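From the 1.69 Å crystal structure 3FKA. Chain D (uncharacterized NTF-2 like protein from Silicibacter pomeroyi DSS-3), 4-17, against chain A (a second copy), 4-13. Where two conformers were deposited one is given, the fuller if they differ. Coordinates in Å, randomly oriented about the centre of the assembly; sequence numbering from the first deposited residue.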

# COMPACT_ATOMS: atom_id res chain seq x y z
N THR D 4 8.46 14.40 3.47
CA THR D 4 7.35 13.47 3.16
C THR D 4 6.25 13.56 4.24
O THR D 4 5.07 13.44 3.92
CB THR D 4 7.82 12.00 2.91
OG1 THR D 4 8.65 11.57 4.00
CG2 THR D 4 8.60 11.89 1.59
N SER D 5 6.65 13.79 5.49
CA SER D 5 5.71 13.96 6.60
C SER D 5 4.77 15.15 6.40
O SER D 5 3.56 15.05 6.63
CB SER D 5 6.49 14.16 7.87
OG SER D 5 7.26 13.00 8.11
N GLU D 6 5.35 16.26 5.97
CA GLU D 6 4.59 17.48 5.68
C GLU D 6 3.67 17.24 4.49
O GLU D 6 2.54 17.72 4.49
CB GLU D 6 5.53 18.65 5.46
CG GLU D 6 6.24 19.05 6.73
CD GLU D 6 7.29 20.13 6.52
OE1 GLU D 6 7.91 20.17 5.43
OE2 GLU D 6 7.51 20.92 7.46
N HIS D 7 4.16 16.50 3.49
CA HIS D 7 3.33 16.16 2.35
C HIS D 7 2.19 15.24 2.78
O HIS D 7 1.08 15.40 2.29
CB HIS D 7 4.09 15.46 1.24
CG HIS D 7 5.01 16.36 0.48
ND1 HIS D 7 4.56 17.50 -0.14
CD2 HIS D 7 6.30 16.22 0.13
CE1 HIS D 7 5.56 18.08 -0.77
NE2 HIS D 7 6.63 17.31 -0.64
N ILE D 8 2.48 14.29 3.67
CA ILE D 8 1.42 13.38 4.17
C ILE D 8 0.37 14.20 4.95
O ILE D 8 -0.82 13.92 4.83
CB ILE D 8 2.01 12.19 4.95
CG1 ILE D 8 2.70 11.22 3.95
CG2 ILE D 8 0.92 11.48 5.71
CD1 ILE D 8 3.52 10.16 4.61
N ALA D 9 0.81 15.19 5.73
CA ALA D 9 -0.15 16.08 6.44
C ALA D 9 -1.00 16.87 5.43
O ALA D 9 -2.21 17.05 5.62
CB ALA D 9 0.58 17.01 7.36
N ALA D 10 -0.38 17.33 4.34
CA ALA D 10 -1.08 18.07 3.28
C ALA D 10 -2.10 17.19 2.56
O ALA D 10 -3.18 17.64 2.17
CB ALA D 10 -0.07 18.65 2.27
N LEU D 11 -1.73 15.92 2.35
CA LEU D 11 -2.60 14.94 1.72
C LEU D 11 -3.77 14.57 2.67
O LEU D 11 -4.88 14.33 2.22
CB LEU D 11 -1.80 13.70 1.31
CG LEU D 11 -0.89 13.95 0.07
CD1 LEU D 11 0.25 12.91 -0.03
CD2 LEU D 11 -1.71 14.03 -1.21
N THR D 12 -3.49 14.51 3.98
CA THR D 12 -4.50 14.23 5.00
C THR D 12 -5.54 15.37 4.99
O THR D 12 -6.74 15.11 5.00
CB THR D 12 -3.84 14.05 6.39
OG1 THR D 12 -2.94 12.91 6.33
CG2 THR D 12 -4.85 13.82 7.46
N ALA D 13 -5.04 16.61 4.93
CA ALA D 13 -5.88 17.81 4.86
C ALA D 13 -6.73 17.80 3.59
O ALA D 13 -7.90 18.20 3.61
CB ALA D 13 -5.00 19.06 4.91
N LEU D 14 -6.13 17.36 2.48
CA LEU D 14 -6.85 17.30 1.20
C LEU D 14 -8.03 16.33 1.30
O LEU D 14 -9.11 16.65 0.82
CB LEU D 14 -5.90 16.95 0.03
CG LEU D 14 -6.52 16.77 -1.37
CD1 LEU D 14 -5.51 17.05 -2.51
CD2 LEU D 14 -7.16 15.38 -1.54
N VAL D 15 -7.84 15.18 1.95
CA VAL D 15 -8.92 14.20 2.14
C VAL D 15 -10.06 14.80 2.98
O VAL D 15 -11.24 14.66 2.64
CB VAL D 15 -8.44 12.87 2.76
CG1 VAL D 15 -9.63 11.94 3.07
CG2 VAL D 15 -7.44 12.19 1.82
N GLU D 16 -9.70 15.48 4.06
CA GLU D 16 -10.72 16.11 4.90
C GLU D 16 -11.51 17.16 4.07
O GLU D 16 -12.74 17.21 4.14
CB GLU D 16 -10.11 16.71 6.16
CG GLU D 16 -11.16 17.35 7.07
CD GLU D 16 -10.65 17.66 8.46
OE1 GLU D 16 -9.99 16.78 9.06
OE2 GLU D 16 -10.99 18.74 8.99
N THR D 17 -10.80 17.96 3.28
CA THR D 17 -11.44 18.98 2.42
C THR D 17 -12.41 18.31 1.43
O THR D 17 -13.58 18.69 1.33
CB THR D 17 -10.37 19.84 1.71
OG1 THR D 17 -9.62 20.54 2.71
CG2 THR D 17 -11.03 20.83 0.75
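Chain A, residues 4-13: TSEHIAALTA

Residues 4-13 of chain A form an α-helix, as do residues 4-17 of chain D, with backbone hydrogen bonds running from each amide to the carbonyl four residues earlier, such as Thr A12 N to Ile A8 O at 2.9 Å. The two helices run antiparallel, their directions 174° apart and their axes 10.1 Å apart at closest approach. The chains are copies of one protein, and here the register is nearly reciprocal: Ser D5 CA lies 5.9 Å from Thr A12 CA, and Thr D12 CA lies 6.0 Å from Ser A5 CA. Ile A8 falls opposite Ile D8 between these pairs.

The apolar contact is centred on the isoleucines, whose CG2 methyls, Ile A8 CG2 and Ile D8 CG2, meet at 3.4 Å. A β-branched side chain carries a methyl close to the backbone, which suits packing between neighbouring helices. Ile A8 has both chi1 and chi2 in m, and its CB points toward chain D although its end leads away. A threonine methyl extends this patch: Thr A12 CG2 sits 3.8 Å from Ile D8 CG2.

Thr D12 CG2 instead rests against a hydroxyl, 3.3 Å from Ser A5 OG; the short serine side chain fits where the two CA atoms are 6.0 Å apart. Thr D12 OG1 donates to Ile D8 O at 2.8 Å, which satisfies the hydroxyl proton within its own helix while OG1 lies 3.7 Å from Ile A8 CG2.

No direct hydrogen bond joins the stretches; water supplies the polar links. Water 1 is hydrogen-bonded to Ser A5 OG at 2.7 Å and donates to Glu D16 OE1 at 2.5 Å; the long side chain of the exposed Glu D16 brings OE1 to within 3.7 Å of Ser A5 OG. Water 2 is hydrogen-bonded to Thr A12 OG1 at 2.8 Å and donates to Ser D5 O at 3.0 Å. Water 3 is hydrogen-bonded to Ser D5 OG at 2.7 Å and donates weakly to Thr A12 O at 3.3 Å.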

# COMPACT_ATOMS: atom_id res chain seq x y z
N THR A 4 -9.08 10.02 12.44
CA THR A 4 -8.37 9.34 11.34
C THR A 4 -7.13 10.15 10.90
O THR A 4 -6.05 9.57 10.68
CB THR A 4 -9.31 9.06 10.11
OG1 THR A 4 -8.59 8.35 9.09
CG2 THR A 4 -9.87 10.35 9.51
N SER A 5 -7.28 11.48 10.82
CA SER A 5 -6.20 12.38 10.45
C SER A 5 -5.13 12.37 11.53
O SER A 5 -3.94 12.32 11.23
CB SER A 5 -6.71 13.81 10.29
OG SER A 5 -7.67 13.89 9.26
N GLU A 6 -5.58 12.44 12.79
CA GLU A 6 -4.68 12.41 13.95
C GLU A 6 -3.86 11.11 14.01
O GLU A 6 -2.69 11.17 14.35
CB GLU A 6 -5.42 12.74 15.26
CG GLU A 6 -5.87 14.22 15.34
CD GLU A 6 -6.72 14.58 16.56
OE1 GLU A 6 -6.95 13.71 17.44
OE2 GLU A 6 -7.19 15.74 16.65
N HIS A 7 -4.44 9.95 13.66
CA HIS A 7 -3.65 8.70 13.65
C HIS A 7 -2.55 8.73 12.57
O HIS A 7 -1.45 8.26 12.84
CB HIS A 7 -4.50 7.44 13.47
CG HIS A 7 -5.37 7.16 14.64
ND1 HIS A 7 -4.85 6.92 15.90
CD2 HIS A 7 -6.71 7.04 14.76
CE1 HIS A 7 -5.84 6.70 16.74
NE2 HIS A 7 -6.98 6.78 16.08
N ILE A 8 -2.86 9.27 11.39
CA ILE A 8 -1.85 9.38 10.31
C ILE A 8 -0.69 10.27 10.82
O ILE A 8 0.47 9.91 10.67
CB ILE A 8 -2.40 9.91 8.97
CG1 ILE A 8 -3.54 9.03 8.42
CG2 ILE A 8 -1.28 10.03 7.92
CD1 ILE A 8 -3.17 7.60 8.22
N ALA A 9 -1.02 11.41 11.42
CA ALA A 9 -0.01 12.32 11.99
C ALA A 9 0.77 11.65 13.11
O ALA A 9 1.98 11.84 13.23
CB ALA A 9 -0.67 13.61 12.53
N ALA A 10 0.10 10.85 13.92
CA ALA A 10 0.77 10.15 15.01
C ALA A 10 1.74 9.11 14.45
O ALA A 10 2.84 8.90 15.00
CB ALA A 10 -0.22 9.49 15.92
N LEU A 11 1.35 8.45 13.36
CA LEU A 11 2.21 7.45 12.71
C LEU A 11 3.40 8.14 12.03
O LEU A 11 4.49 7.61 12.10
CB LEU A 11 1.44 6.55 11.76
CG LEU A 11 0.50 5.57 12.49
CD1 LEU A 11 -0.62 5.10 11.56
CD2 LEU A 11 1.26 4.40 13.11
N THR A 12 3.19 9.31 11.42
CA THR A 12 4.35 9.99 10.78
C THR A 12 5.28 10.50 11.89
O THR A 12 6.50 10.42 11.70
CB THR A 12 3.98 11.08 9.75
OG1 THR A 12 3.21 12.12 10.37
CG2 THR A 12 3.20 10.46 8.59
N ALA A 13 4.75 10.94 13.04
CA ALA A 13 5.57 11.36 14.20
C ALA A 13 6.37 10.17 14.71
O ALA A 13 7.56 10.31 15.08
CB ALA A 13 4.68 11.94 15.30
O HOH W 1 -7.57 16.50 8.52
O HOH W 2 1.73 13.66 8.60
O HOH W 3 7.53 13.43 10.79